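Local structure of glycosyl hydrolases family 31 family protein (Aspergillus niger, 6DRU) at residues 662-667 with 692-697; 679-684 with 699-704. The protein hydrolyses xyloglucan oligosaccharides, releasing alpha-xylose from the glucose at their non-reducing end, as a family 31 glycoside hydrolase. All coordinates share one frame; numbering follows the deposited sequence.

Contact 1 (662-667 with 692-697)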
ATOM      1  N   TRP A 662     -41.981 -40.484  -4.760  1.00 78.77           N
ATOM      2  CA  TRP A 662     -40.712 -39.857  -4.428  1.00 67.82           C
ATOM      3  C   TRP A 662     -39.760 -40.902  -3.859  1.00 67.84           C
ATOM      4  O   TRP A 662     -40.149 -41.672  -2.963  1.00 65.76           O
ATOM      5  CB  TRP A 662     -40.904 -38.707  -3.434  1.00 59.55           C
ATOM      6  CG  TRP A 662     -39.728 -37.791  -3.389  1.00 66.48           C
ATOM      7  CD1 TRP A 662     -38.844 -37.638  -2.364  1.00 66.84           C
ATOM      8  CD2 TRP A 662     -39.287 -36.919  -4.437  1.00 65.95           C
ATOM      9  NE1 TRP A 662     -37.888 -36.710  -2.701  1.00 70.10           N
ATOM     10  CE2 TRP A 662     -38.137 -36.255  -3.970  1.00 64.06           C
ATOM     11  CE3 TRP A 662     -39.758 -36.630  -5.722  1.00 66.34           C
ATOM     12  CZ2 TRP A 662     -37.451 -35.320  -4.742  1.00 65.04           C
ATOM     13  CZ3 TRP A 662     -39.076 -35.701  -6.486  1.00 66.50           C
ATOM     14  CH2 TRP A 662     -37.934 -35.058  -5.994  1.00 68.13           C
ATOM     15  N   PRO A 663     -38.514 -40.964  -4.341  1.00 65.92           N
ATOM     16  CA  PRO A 663     -37.564 -41.945  -3.804  1.00 67.27           C
ATOM     17  C   PRO A 663     -36.800 -41.406  -2.605  1.00 66.41           C
ATOM     18  O   PRO A 663     -36.014 -40.462  -2.733  1.00 76.45           O
ATOM     19  CB  PRO A 663     -36.637 -42.214  -4.993  1.00 62.58           C
ATOM     20  CG  PRO A 663     -36.718 -40.954  -5.847  1.00 67.82           C
ATOM     21  CD  PRO A 663     -37.902 -40.126  -5.384  1.00 65.90           C
ATOM     22  N   VAL A 664     -37.019 -42.002  -1.437  1.00 61.71           N
ATOM     23  CA  VAL A 664     -36.375 -41.585  -0.197  1.00 70.28           C
ATOM     24  C   VAL A 664     -35.434 -42.691   0.254  1.00 74.78           C
ATOM     25  O   VAL A 664     -35.825 -43.865   0.300  1.00 86.10           O
ATOM     26  CB  VAL A 664     -37.411 -41.270   0.896  1.00 61.33           C
ATOM     27  CG1 VAL A 664     -36.712 -40.894   2.193  1.00 52.99           C
ATOM     28  CG2 VAL A 664     -38.344 -40.160   0.438  1.00 56.60           C
ATOM     29  N   TYR A 665     -34.201 -42.323   0.586  1.00 69.36           N
ATOM     30  CA  TYR A 665     -33.245 -43.269   1.144  1.00 72.92           C
ATOM     31  C   TYR A 665     -33.423 -43.336   2.655  1.00 69.48           C
ATOM     32  O   TYR A 665     -33.194 -42.346   3.359  1.00 69.19           O
ATOM     33  CB  TYR A 665     -31.806 -42.886   0.801  1.00 72.96           C
ATOM     34  CG  TYR A 665     -30.807 -43.818   1.445  1.00 71.91           C
ATOM     35  CD1 TYR A 665     -30.597 -45.092   0.936  1.00 72.43           C
ATOM     36  CD2 TYR A 665     -30.088 -43.434   2.569  1.00 71.64           C
ATOM     37  CE1 TYR A 665     -29.698 -45.955   1.521  1.00 74.63           C
ATOM     38  CE2 TYR A 665     -29.182 -44.292   3.161  1.00 72.44           C
ATOM     39  CZ  TYR A 665     -28.993 -45.552   2.631  1.00 76.48           C
ATOM     40  OH  TYR A 665     -28.095 -46.417   3.207  1.00 78.97           O
ATOM     41  N   LEU A 666     -33.831 -44.503   3.152  1.00 78.20           N
ATOM     42  CA  LEU A 666     -33.935 -44.727   4.586  1.00 76.64           C
ATOM     43  C   LEU A 666     -32.599 -45.253   5.090  1.00 83.05           C
ATOM     44  O   LEU A 666     -32.193 -46.356   4.692  1.00 71.77           O
ATOM     45  CB  LEU A 666     -35.047 -45.713   4.895  1.00 69.99           C
ATOM     46  CG  LEU A 666     -36.420 -45.294   4.377  1.00 78.24           C
ATOM     47  CD1 LEU A 666     -37.381 -46.460   4.443  1.00 73.04           C
ATOM     48  CD2 LEU A 666     -36.950 -44.108   5.165  1.00 71.14           C
ATOM     49  N   PRO A 667     -31.882 -44.516   5.934  1.00 83.60           N
ATOM     50  CA  PRO A 667     -30.578 -44.994   6.402  1.00 78.86           C
ATOM     51  C   PRO A 667     -30.718 -46.197   7.323  1.00 82.60           C
ATOM     52  O   PRO A 667     -31.775 -46.469   7.897  1.00 74.50           O
ATOM     53  CB  PRO A 667     -30.001 -43.786   7.152  1.00 66.43           C
ATOM     54  CG  PRO A 667     -30.840 -42.613   6.719  1.00 70.15           C
ATOM     55  CD  PRO A 667     -32.193 -43.173   6.444  1.00 66.78           C
ATOM     56  N   VAL A 692     -36.592 -46.348  -0.949  1.00 73.49           N
ATOM     57  CA  VAL A 692     -37.988 -46.718  -1.120  1.00 71.00           C
ATOM     58  C   VAL A 692     -38.703 -45.593  -1.856  1.00 75.93           C
ATOM     59  O   VAL A 692     -38.371 -44.413  -1.701  1.00 84.90           O
ATOM     60  CB  VAL A 692     -38.672 -47.023   0.233  1.00 67.71           C
ATOM     61  CG1 VAL A 692     -37.903 -48.100   0.983  1.00 66.21           C
ATOM     62  CG2 VAL A 692     -38.788 -45.766   1.080  1.00 67.60           C
ATOM     63  N   LYS A 693     -39.675 -45.968  -2.683  1.00 65.13           N
ATOM     64  CA  LYS A 693     -40.498 -45.012  -3.415  1.00 74.00           C
ATOM     65  C   LYS A 693     -41.861 -44.942  -2.737  1.00 68.07           C
ATOM     66  O   LYS A 693     -42.663 -45.876  -2.839  1.00 87.97           O
ATOM     67  CB  LYS A 693     -40.626 -45.409  -4.885  1.00 70.40           C
ATOM     68  CG  LYS A 693     -39.362 -45.165  -5.699  1.00 78.77           C
ATOM     69  CD  LYS A 693     -39.256 -46.133  -6.870  1.00101.56           C
ATOM     70  CE  LYS A 693     -37.846 -46.159  -7.447  1.00109.85           C
ATOM     71  NZ  LYS A 693     -36.870 -46.773  -6.501  1.00 85.94           N
ATOM     72  N   VAL A 694     -42.120 -43.837  -2.045  1.00 70.57           N
ATOM     73  CA  VAL A 694     -43.330 -43.683  -1.243  1.00 73.02           C
ATOM     74  C   VAL A 694     -44.343 -42.811  -1.976  1.00 74.91           C
ATOM     75  O   VAL A 694     -43.960 -42.008  -2.841  1.00 70.43           O
ATOM     76  CB  VAL A 694     -42.995 -43.110   0.141  1.00 72.83           C
ATOM     77  CG1 VAL A 694     -42.086 -44.065   0.879  1.00 70.26           C
ATOM     78  CG2 VAL A 694     -42.334 -41.750  -0.003  1.00 71.84           C
ATOM     79  N   PRO A 695     -45.636 -42.942  -1.677  1.00 68.88           N
ATOM     80  CA  PRO A 695     -46.642 -42.070  -2.304  1.00 77.71           C
ATOM     81  C   PRO A 695     -46.474 -40.632  -1.839  1.00 75.16           C
ATOM     82  O   PRO A 695     -46.525 -40.339  -0.643  1.00 56.02           O
ATOM     83  CB  PRO A 695     -47.972 -42.666  -1.828  1.00 65.78           C
ATOM     84  CG  PRO A 695     -47.630 -43.370  -0.554  1.00 57.87           C
ATOM     85  CD  PRO A 695     -46.249 -43.917  -0.758  1.00 61.94           C
ATOM     86  N   ALA A 696     -46.276 -39.731  -2.799  1.00 77.04           N
ATOM     87  CA  ALA A 696     -46.072 -38.311  -2.522  1.00 74.02           C
ATOM     88  C   ALA A 696     -47.027 -37.485  -3.373  1.00 69.06           C
ATOM     89  O   ALA A 696     -46.619 -36.879  -4.372  1.00 69.08           O
ATOM     90  CB  ALA A 696     -44.620 -37.904  -2.775  1.00 75.35           C
ATOM     91  N   PRO A 697     -48.315 -37.442  -3.010  1.00 74.51           N
ATOM     92  CA  PRO A 697     -49.223 -36.497  -3.673  1.00 73.88           C
ATOM     93  C   PRO A 697     -48.890 -35.066  -3.279  1.00 79.19           C
ATOM     94  O   PRO A 697     -47.991 -34.845  -2.460  1.00 74.38           O
ATOM     95  CB  PRO A 697     -50.607 -36.926  -3.172  1.00 54.24           C
ATOM     96  CG  PRO A 697     -50.337 -37.551  -1.848  1.00 61.31           C
ATOM     97  CD  PRO A 697     -49.001 -38.231  -1.971  1.00 70.81           C
TER

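Contact 2 (679-684 with 699-704). With NAG (2-acetamido-2-deoxy-beta-D-glucopyranose), chain K.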
ATOM      1  N   TYR A 679     -43.696 -44.507   7.668  1.00 70.73           N
ATOM      2  CA  TYR A 679     -44.117 -43.403   6.820  1.00 71.62           C
ATOM      3  C   TYR A 679     -45.271 -42.653   7.475  1.00 77.36           C
ATOM      4  O   TYR A 679     -46.190 -43.257   8.033  1.00 80.63           O
ATOM      5  CB  TYR A 679     -44.520 -43.914   5.439  1.00 67.40           C
ATOM      6  CG  TYR A 679     -44.624 -42.830   4.395  1.00 75.28           C
ATOM      7  CD1 TYR A 679     -43.533 -42.022   4.096  1.00 76.24           C
ATOM      8  CD2 TYR A 679     -45.801 -42.626   3.690  1.00 77.08           C
ATOM      9  CE1 TYR A 679     -43.619 -41.030   3.141  1.00 69.33           C
ATOM     10  CE2 TYR A 679     -45.896 -41.638   2.729  1.00 83.38           C
ATOM     11  CZ  TYR A 679     -44.802 -40.843   2.457  1.00 81.71           C
ATOM     12  OH  TYR A 679     -44.893 -39.859   1.500  1.00 75.22           O
ATOM     13  N   TRP A 680     -45.212 -41.321   7.410  1.00 74.75           N
ATOM     14  CA  TRP A 680     -46.150 -40.498   8.166  1.00 72.56           C
ATOM     15  C   TRP A 680     -47.575 -40.639   7.643  1.00 72.62           C
ATOM     16  O   TRP A 680     -48.527 -40.670   8.429  1.00 75.30           O
ATOM     17  CB  TRP A 680     -45.711 -39.035   8.122  1.00 61.10           C
ATOM     18  CG  TRP A 680     -46.524 -38.133   8.997  1.00 61.79           C
ATOM     19  CD1 TRP A 680     -47.668 -37.468   8.657  1.00 61.84           C
ATOM     20  CD2 TRP A 680     -46.251 -37.791  10.361  1.00 65.38           C
ATOM     21  NE1 TRP A 680     -48.124 -36.735   9.728  1.00 59.43           N
ATOM     22  CE2 TRP A 680     -47.272 -36.916  10.786  1.00 67.91           C
ATOM     23  CE3 TRP A 680     -45.243 -38.141  11.266  1.00 65.12           C
ATOM     24  CZ2 TRP A 680     -47.313 -36.386  12.074  1.00 68.16           C
ATOM     25  CZ3 TRP A 680     -45.286 -37.614  12.546  1.00 71.96           C
ATOM     26  CH2 TRP A 680     -46.313 -36.746  12.937  1.00 69.22           C
ATOM     27  N   TRP A 681     -47.742 -40.724   6.325  1.00 71.66           N
ATOM     28  CA  TRP A 681     -49.068 -40.632   5.729  1.00 79.35           C
ATOM     29  C   TRP A 681     -49.761 -41.977   5.566  1.00 82.94           C
ATOM     30  O   TRP A 681     -50.994 -42.014   5.485  1.00 83.61           O
ATOM     31  CB  TRP A 681     -48.976 -39.930   4.372  1.00 81.19           C
ATOM     32  CG  TRP A 681     -48.273 -38.617   4.465  1.00 79.58           C
ATOM     33  CD1 TRP A 681     -47.041 -38.312   3.969  1.00 68.12           C
ATOM     34  CD2 TRP A 681     -48.743 -37.436   5.128  1.00 70.04           C
ATOM     35  NE1 TRP A 681     -46.722 -37.010   4.265  1.00 68.50           N
ATOM     36  CE2 TRP A 681     -47.749 -36.450   4.976  1.00 71.17           C
ATOM     37  CE3 TRP A 681     -49.912 -37.116   5.826  1.00 60.75           C
ATOM     38  CZ2 TRP A 681     -47.887 -35.166   5.497  1.00 67.34           C
ATOM     39  CZ3 TRP A 681     -50.046 -35.841   6.343  1.00 61.37           C
ATOM     40  CH2 TRP A 681     -49.040 -34.881   6.177  1.00 69.70           C
ATOM     41  N   THR A 682     -49.011 -43.076   5.517  1.00 77.98           N
ATOM     42  CA  THR A 682     -49.597 -44.399   5.372  1.00 68.88           C
ATOM     43  C   THR A 682     -49.400 -45.285   6.593  1.00 66.02           C
ATOM     44  O   THR A 682     -49.994 -46.367   6.651  1.00 68.05           O
ATOM     45  CB  THR A 682     -49.015 -45.112   4.142  1.00 61.40           C
ATOM     46  OG1 THR A 682     -47.668 -45.515   4.412  1.00 63.87           O
ATOM     47  CG2 THR A 682     -49.030 -44.189   2.933  1.00 60.40           C
ATOM     48  N   ASN A 683     -48.581 -44.862   7.558  1.00 67.47           N
ATOM     49  CA  ASN A 683     -48.259 -45.642   8.753  1.00 61.66           C
ATOM     50  C   ASN A 683     -47.588 -46.969   8.419  1.00 65.61           C
ATOM     51  O   ASN A 683     -47.527 -47.867   9.265  1.00 58.23           O
ATOM     52  CB  ASN A 683     -49.497 -45.879   9.622  1.00 58.80           C
ATOM     53  CG  ASN A 683     -49.916 -44.642  10.378  1.00 73.48           C
ATOM     54  OD1 ASN A 683     -49.079 -43.915  10.914  1.00 79.32           O
ATOM     55  ND2 ASN A 683     -51.217 -44.392  10.425  1.00 83.40           N
ATOM     56  N   GLU A 684     -47.077 -47.109   7.198  1.00 57.53           N
ATOM     57  CA  GLU A 684     -46.400 -48.331   6.799  1.00 66.21           C
ATOM     58  C   GLU A 684     -44.950 -48.298   7.261  1.00 77.61           C
ATOM     59  O   GLU A 684     -44.297 -47.250   7.236  1.00 83.33           O
ATOM     60  CB  GLU A 684     -46.466 -48.509   5.282  1.00 63.03           C
ATOM     61  CG  GLU A 684     -45.739 -49.742   4.767  1.00 91.41           C
ATOM     62  CD  GLU A 684     -46.143 -50.118   3.357  1.00107.92           C
ATOM     63  OE1 GLU A 684     -47.300 -49.840   2.972  1.00113.55           O
ATOM     64  OE2 GLU A 684     -45.303 -50.692   2.631  1.00118.60           O
ATOM     65  N   GLN A 699     -50.366 -32.941  -1.440  1.00 62.95           N
ATOM     66  CA  GLN A 699     -50.674 -32.590  -0.062  1.00 71.92           C
ATOM     67  C   GLN A 699     -49.768 -33.278   0.951  1.00 75.36           C
ATOM     68  O   GLN A 699     -49.841 -32.951   2.141  1.00 80.85           O
ATOM     69  CB  GLN A 699     -52.132 -32.935   0.263  1.00 70.78           C
ATOM     70  CG  GLN A 699     -53.064 -32.946  -0.938  1.00 85.47           C
ATOM     71  CD  GLN A 699     -53.058 -34.272  -1.672  1.00 76.31           C
ATOM     72  OE1 GLN A 699     -52.772 -35.314  -1.085  1.00 80.17           O
ATOM     73  NE2 GLN A 699     -53.372 -34.239  -2.962  1.00 75.43           N
ATOM     74  N   HIS A 700     -48.932 -34.218   0.521  1.00 70.24           N
ATOM     75  CA  HIS A 700     -48.086 -34.994   1.419  1.00 74.97           C
ATOM     76  C   HIS A 700     -46.619 -34.731   1.110  1.00 76.90           C
ATOM     77  O   HIS A 700     -46.200 -34.812  -0.048  1.00 76.91           O
ATOM     78  CB  HIS A 700     -48.393 -36.491   1.300  1.00 69.08           C
ATOM     79  CG  HIS A 700     -49.756 -36.868   1.793  1.00 74.27           C
ATOM     80  ND1 HIS A 700     -50.498 -36.056   2.623  1.00 78.08           N
ATOM     81  CD2 HIS A 700     -50.514 -37.967   1.566  1.00 77.42           C
ATOM     82  CE1 HIS A 700     -51.652 -36.641   2.891  1.00 66.58           C
ATOM     83  NE2 HIS A 700     -51.687 -37.801   2.260  1.00 86.66           N
ATOM     84  N   ILE A 701     -45.849 -34.414   2.141  1.00 66.19           N
ATOM     85  CA  ILE A 701     -44.399 -34.266   2.033  1.00 61.14           C
ATOM     86  C   ILE A 701     -43.747 -35.524   2.596  1.00 57.14           C
ATOM     87  O   ILE A 701     -44.103 -35.945   3.706  1.00 60.68           O
ATOM     88  CB  ILE A 701     -43.892 -33.007   2.767  1.00 61.21           C
ATOM     89  CG1 ILE A 701     -42.365 -32.936   2.695  1.00 58.55           C
ATOM     90  CG2 ILE A 701     -44.400 -32.951   4.207  1.00 54.28           C
ATOM     91  CD1 ILE A 701     -41.788 -31.703   3.317  1.00 75.35           C
ATOM     92  N   PRO A 702     -42.822 -36.156   1.871  1.00 59.28           N
ATOM     93  CA  PRO A 702     -42.227 -37.408   2.359  1.00 58.13           C
ATOM     94  C   PRO A 702     -41.532 -37.254   3.702  1.00 59.99           C
ATOM     95  O   PRO A 702     -40.495 -36.591   3.811  1.00 69.27           O
ATOM     96  CB  PRO A 702     -41.235 -37.777   1.248  1.00 57.65           C
ATOM     97  CG  PRO A 702     -41.782 -37.117   0.023  1.00 69.37           C
ATOM     98  CD  PRO A 702     -42.391 -35.831   0.501  1.00 65.24           C
ATOM     99  N   VAL A 703     -42.112 -37.858   4.736  1.00 61.18           N
ATOM    100  CA  VAL A 703     -41.590 -37.794   6.096  1.00 57.31           C
ATOM    101  C   VAL A 703     -41.756 -39.163   6.742  1.00 66.39           C
ATOM    102  O   VAL A 703     -42.856 -39.723   6.747  1.00 76.10           O
ATOM    103  CB  VAL A 703     -42.300 -36.714   6.939  1.00 54.42           C
ATOM    104  CG1 VAL A 703     -41.945 -36.865   8.413  1.00 54.71           C
ATOM    105  CG2 VAL A 703     -41.938 -35.321   6.447  1.00 54.21           C
ATOM    106  N   PHE A 704     -40.664 -39.704   7.273  1.00 66.89           N
ATOM    107  CA  PHE A 704     -40.684 -40.914   8.079  1.00 59.50           C
ATOM    108  C   PHE A 704     -40.387 -40.551   9.527  1.00 62.23           C
ATOM    109  O   PHE A 704     -39.959 -39.435   9.835  1.00 77.13           O
ATOM    110  CB  PHE A 704     -39.661 -41.937   7.571  1.00 57.27           C
ATOM    111  CG  PHE A 704     -39.873 -42.357   6.148  1.00 65.90           C
ATOM    112  CD1 PHE A 704     -39.447 -41.552   5.103  1.00 65.25           C
ATOM    113  CD2 PHE A 704     -40.491 -43.558   5.852  1.00 72.91           C
ATOM    114  CE1 PHE A 704     -39.637 -41.936   3.793  1.00 65.25           C
ATOM    115  CE2 PHE A 704     -40.682 -43.946   4.542  1.00 76.63           C
ATOM    116  CZ  PHE A 704     -40.251 -43.133   3.515  1.00 73.01           C
TER
HETATM  117  C1  NAG K 826     -51.552 -43.222  11.214  1.00 82.43           C
HETATM  118  C2  NAG K 826     -52.942 -42.935  10.699  1.00 81.64           C
HETATM  119  C3  NAG K 826     -53.495 -41.694  11.295  1.00 78.27           C
HETATM  120  C4  NAG K 826     -53.396 -41.744  12.805  1.00 76.77           C
HETATM  121  C5  NAG K 826     -51.985 -42.089  13.234  1.00 78.94           C
HETATM  122  C6  NAG K 826     -51.930 -42.264  14.736  1.00 84.47           C
HETATM  123  C7  NAG K 826     -53.606 -43.771   8.481  1.00 80.20           C
HETATM  124  C8  NAG K 826     -54.393 -44.891   9.128  1.00 85.56           C
HETATM  125  N2  NAG K 826     -52.909 -42.830   9.282  1.00 82.44           N
HETATM  126  O3  NAG K 826     -54.827 -41.531  10.865  1.00 82.73           O
HETATM  127  O4  NAG K 826     -53.750 -40.490  13.339  1.00 82.05           O
HETATM  128  O5  NAG K 826     -51.583 -43.286  12.617  1.00 78.80           O
HETATM  129  O6  NAG K 826     -50.625 -42.636  15.117  1.00 86.43           O
HETATM  130  O7  NAG K 826     -53.570 -43.674   7.270  1.00 84.64           O

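Contact 1 (662-667 with 692-697)
W662 and V694, and likewise V664 and V692, form hydrogen-bonded pairs of a strongly twisted antiparallel two-stranded sheet, the strand directions 129° apart. Each pair closes with two backbone bonds: W662 N reaches V694 O at 3.1 Å and V694 N returns to W662 O, while V664 N gives to V692 O at 2.8 Å and V692 N gives to V664 O. Between them P663 faces K693 in a non-hydrogen-bonded pair. Proline suits this position because its nitrogen, which has no hydrogen, is not called on to bond across the pair. P663 CB instead meets K693 CG at 4.1 Å, where K693, an exposed residue, lends its aliphatic stem.

On the other face, the side chains of V664, V692 and V694 touch F704 of strand 703-705. L666 lies crosswise to V692, its CD1 3.7 Å from V692 CG2. Small A696 lets its CB come within 3.9 Å of W662 CB; W662 CG is anti to the backbone N (chi1 -163°), and the indole leads away from 692-697. W662 also touches a NAG of a protein-linked glycan. The four backbone bonds satisfy the N-H and C=O groups of the two hydrogen-bonded pairs, and the valines, whose beta-branching suits an extended backbone, present an apolar face for packing within the C-terminal domain.

Contact 2 (679-684 with 699-704)
W681 lies against H700 in an offset stack, the five-membered ring of the indole and the imidazole only 9° from parallel. Followed outward, W681 CB sits over the imidazole face, 4.0 Å from its centroid. With CG anti to the carbonyl carbon (chi1 -53°), W681 CG comes over H700 CG, and W681 CD1 meets H700 CB at 3.5 Å. That CB lies over the face of the five-membered ring, a CH-pi contact answering the one from W681 CB. W681 NE1 then donates to I701 O at 2.9 Å, nearly straight at 168°; the acceptor lies in the indole plane, although the donor stands well above the carbonyl plane. On the six-membered ring, W681 CE3 is 3.4 Å from H700 CE1, and W681 CZ2 reaches the I701 CG2 methyl. W680 CD1 lies over the opposite face of the indole, toward its rim, while Y588 of helix 582-594 also touches W681.

The loop enters from strand 677-679, where Y679 pairs with F704 and W680 N bonds to V703 O at 2.9 Å. Y679 CD1 lies above the F704 ring, 3.5 Å from F704 CE2, and the two rings meet obliquely. The phenol is amphipathic enough for this place: its ring packs on phenylalanine, and its OH hydrogen-bonds to P695 O. Beyond, T682 OG1 accepts from E684 N in an ST turn, and N683 ND2 carries an N-linked glycan through a 1.5 Å bond to NAG C1.

Tryptophan suits its position by combining two flat faces for stacking with an N-H at its rim. The stack and the in-plane bond from NE1 to I701 O together restrict how the indole can turn, tying the glycosylated turn to 699-704 chiefly through aromatic surface, with little backbone pairing.

Both contacts belong to the C-terminal domain, and their segments alternate along the chain. Contact 1 is a regular two-stranded sheet; contact 2 starts where 677-679 and 703-705 pair in the neighbouring antiparallel sheet and runs out into loops. The two pack together: V694 packs on F704 and on Y679, and V664 on F704, so valines of one sheet pack against the aromatic rings of the other. Each is largely buried, with K693 marking the surface in contact 1 and the glycan-bearing turn in contact 2. Main-chain bonds and aliphatic packing dominate the first, aromatic stacking and an indole-to-carbonyl bond the second.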